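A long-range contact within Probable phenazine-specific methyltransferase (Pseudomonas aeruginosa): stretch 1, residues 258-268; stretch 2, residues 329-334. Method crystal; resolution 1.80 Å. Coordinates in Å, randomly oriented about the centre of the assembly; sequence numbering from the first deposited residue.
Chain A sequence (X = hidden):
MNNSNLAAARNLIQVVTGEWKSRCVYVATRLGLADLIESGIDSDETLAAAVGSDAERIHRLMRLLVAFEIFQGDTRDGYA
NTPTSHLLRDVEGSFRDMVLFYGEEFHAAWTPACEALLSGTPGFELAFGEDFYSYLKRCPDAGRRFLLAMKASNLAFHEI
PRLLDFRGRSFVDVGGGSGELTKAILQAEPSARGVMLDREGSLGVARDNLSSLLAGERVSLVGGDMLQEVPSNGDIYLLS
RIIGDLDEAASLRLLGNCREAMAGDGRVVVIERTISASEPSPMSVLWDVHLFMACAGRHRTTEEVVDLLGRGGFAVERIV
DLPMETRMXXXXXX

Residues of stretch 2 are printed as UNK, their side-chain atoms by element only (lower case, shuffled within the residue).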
# COMPACT_ATOMS: atom_id res chain seq x y z
N CYS A 258 -29.26 -24.32 17.23
CA CYS A 258 -29.86 -24.20 15.90
C CYS A 258 -30.51 -25.53 15.42
O CYS A 258 -31.63 -25.50 14.94
CB CYS A 258 -28.82 -23.71 14.88
SG CYS A 258 -28.22 -22.02 15.30
N ARG A 259 -29.80 -26.65 15.58
CA ARG A 259 -30.20 -27.92 15.00
C ARG A 259 -31.56 -28.38 15.55
O ARG A 259 -32.39 -28.91 14.83
CB ARG A 259 -29.16 -29.00 15.30
CG ARG A 259 -29.26 -30.30 14.47
CD ARG A 259 -28.17 -31.32 14.95
NE ARG A 259 -28.21 -31.48 16.42
CZ ARG A 259 -27.25 -31.17 17.30
NH1 ARG A 259 -26.07 -30.64 16.93
NH2 ARG A 259 -27.49 -31.38 18.60
N GLU A 260 -31.73 -28.14 16.83
CA GLU A 260 -32.93 -28.52 17.54
C GLU A 260 -34.06 -27.52 17.39
O GLU A 260 -35.21 -27.89 17.58
CB GLU A 260 -32.60 -28.71 19.01
CG GLU A 260 -31.83 -29.98 19.32
CD GLU A 260 -32.05 -31.09 18.29
OE1 GLU A 260 -33.06 -31.83 18.39
OE2 GLU A 260 -31.19 -31.24 17.38
N ALA A 261 -33.76 -26.27 17.06
CA ALA A 261 -34.79 -25.21 17.03
C ALA A 261 -35.44 -25.07 15.68
O ALA A 261 -36.62 -24.71 15.57
CB ALA A 261 -34.18 -23.89 17.46
N MET A 262 -34.67 -25.38 14.63
CA MET A 262 -35.08 -25.09 13.27
C MET A 262 -36.25 -25.95 12.79
O MET A 262 -36.45 -27.03 13.33
CB MET A 262 -33.88 -25.21 12.34
CG MET A 262 -33.40 -26.61 12.09
SD MET A 262 -32.06 -26.55 10.91
CE MET A 262 -31.59 -28.27 10.86
N ALA A 263 -37.01 -25.42 11.82
CA ALA A 263 -38.06 -26.17 11.09
C ALA A 263 -37.54 -27.39 10.33
O ALA A 263 -36.32 -27.51 10.10
CB ALA A 263 -38.77 -25.22 10.12
N GLY A 264 -38.47 -28.29 9.92
CA GLY A 264 -38.17 -29.37 8.99
C GLY A 264 -37.52 -28.88 7.70
O GLY A 264 -38.05 -27.99 7.02
N ASP A 265 -36.37 -29.45 7.34
CA ASP A 265 -35.70 -29.02 6.10
C ASP A 265 -35.12 -27.58 6.26
O ASP A 265 -34.84 -26.90 5.25
CB ASP A 265 -36.71 -29.12 4.92
CG ASP A 265 -36.13 -28.72 3.59
OD1 ASP A 265 -35.28 -29.49 3.06
OD2 ASP A 265 -36.56 -27.69 3.02
N GLY A 266 -34.94 -27.14 7.52
CA GLY A 266 -34.33 -25.81 7.81
C GLY A 266 -32.88 -25.81 7.37
O GLY A 266 -32.29 -26.89 7.12
N ARG A 267 -32.26 -24.62 7.31
CA ARG A 267 -30.87 -24.51 6.88
C ARG A 267 -30.16 -23.67 7.93
O ARG A 267 -30.77 -22.80 8.52
CB ARG A 267 -30.73 -23.82 5.50
CG ARG A 267 -31.27 -24.63 4.26
CD ARG A 267 -30.63 -26.04 4.25
NE ARG A 267 -30.96 -26.86 3.08
CZ ARG A 267 -31.89 -27.84 3.10
NH1 ARG A 267 -32.11 -28.54 2.00
NH2 ARG A 267 -32.59 -28.10 4.20
N VAL A 268 -28.89 -23.99 8.17
CA VAL A 268 -27.99 -23.08 8.87
C VAL A 268 -27.08 -22.50 7.78
O VAL A 268 -26.65 -23.21 6.86
CB VAL A 268 -27.19 -23.78 9.98
CG1 VAL A 268 -25.92 -23.02 10.33
CG2 VAL A 268 -28.06 -23.94 11.26
N UNK A 329 -21.67 -20.54 3.55
CA UNK A 329 -21.72 -22.02 3.67
C UNK A 329 -23.15 -22.40 4.12
O UNK A 329 -23.56 -22.06 5.24
c UNK A 329 -18.15 -22.23 5.25
c UNK A 329 -20.78 -24.04 4.88
c UNK A 329 -20.66 -22.52 4.65
c UNK A 329 -19.23 -22.18 4.14
N UNK A 330 -23.90 -23.09 3.24
CA UNK A 330 -25.25 -23.55 3.57
C UNK A 330 -25.20 -25.04 4.02
O UNK A 330 -24.60 -25.89 3.34
c UNK A 330 -26.22 -21.85 1.97
c UNK A 330 -27.69 -23.68 2.89
c UNK A 330 -26.25 -23.32 2.42
N UNK A 331 -25.78 -25.34 5.18
CA UNK A 331 -25.78 -26.73 5.65
C UNK A 331 -27.20 -27.10 6.08
O UNK A 331 -27.98 -26.25 6.53
c UNK A 331 -24.78 -26.92 6.78
N UNK A 332 -27.56 -28.37 5.87
CA UNK A 332 -28.83 -28.93 6.41
C UNK A 332 -28.55 -29.95 7.49
O UNK A 332 -27.40 -30.38 7.71
c UNK A 332 -29.68 -29.53 5.31
N UNK A 333 -29.60 -30.31 8.21
CA UNK A 333 -29.56 -31.43 9.15
C UNK A 333 -28.97 -32.67 8.48
O UNK A 333 -29.46 -33.12 7.42
n UNK A 333 -34.68 -29.86 12.10
c UNK A 333 -33.83 -30.86 12.29
c UNK A 333 -32.53 -32.76 11.34
c UNK A 333 -31.08 -32.39 10.99
c UNK A 333 -30.99 -31.76 9.60
n UNK A 333 -33.46 -31.63 11.25
n UNK A 333 -33.36 -31.09 13.51
N UNK A 334 -27.88 -33.19 9.04
CA UNK A 334 -27.34 -34.47 8.58
C UNK A 334 -28.35 -35.59 8.87
O UNK A 334 -28.77 -36.31 7.95
OXT UNK A 334 -28.77 -35.77 10.03
c UNK A 334 -25.98 -34.78 9.23

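Position 329 carries four side-chain carbons and no heteroatom, forked at the first, with one arm two carbons long. That pattern is isoleucine, Ile329. Its side chain does not reach stretch 1, its end leading away, so only its backbone comes near: its O lies 3.7 Å from Val268 O. A branched aliphatic chain suits this buried strand position.

At position 330 one carbon carries two others, three in all. One of the outer carbons lies 3.9 Å from Arg267 CG, a contact with the aliphatic part of that arginine. The compact fork identifies Val330, with chi1 in the t well; the contact pair is therefore Val330 CG1 and Arg267 CG. Its CA also makes a CA-H...O contact with Val268 O at 3.6 Å, and beta-branched residues favour such extended backbones.

Position 331 has a single side-chain carbon, on the same sheet face as the side chain of Val268; it is Ala331. Here the strands are joined by a pair of hydrogen bonds: Val268 N donates to Ala331 O at 2.9 Å, and Ala331 N donates to Val268 O at 2.8 Å. The small methyl, being apolar, leaves no polar group to satisfy in this buried place.

Position 332 again has one carbon, CB, which lies over one face of the Arg267 guanidinium, 3.4 Å from Arg267 NH2. This is Ala332. A methyl suits a guanidinium face, since the N-H groups of that ion point outward in its plane; two of its nitrogens, NH1 and NH2, make weak hydrogen bonds to Asp265 OD1.

Position 333 shows three carbons, a nitrogen, then a carbon bearing two more nitrogens. One terminal nitrogen is 2.7 Å from Arg259 O, the other 3.5 Å from Met262 CG. This is Arg333, long enough to reach the end of the helix. Its NH1 donates a weak hydrogen bond to Arg259 O (2.7 Å, 118°), while Met262 CE covers one guanidinium face. Glu260 OE2, 4.4 Å from Arg333 NH1, adds opposite charge beyond salt-bridge range.

Position 334 has one carbon and a terminal carboxylate: Ala334, exposed and touching nothing on stretch 1.

The contact thus has two parts. Antiparallel strand pairing centred on Val268 and Ala331 fixes the register, and the long side chain of Arg333 carries the association beyond the sheet to the helix end, with more of its own surface covered than any other residue of stretch 2. Together the stretches bury 457 Å².

Stretch 2 (329-334) IVAARA
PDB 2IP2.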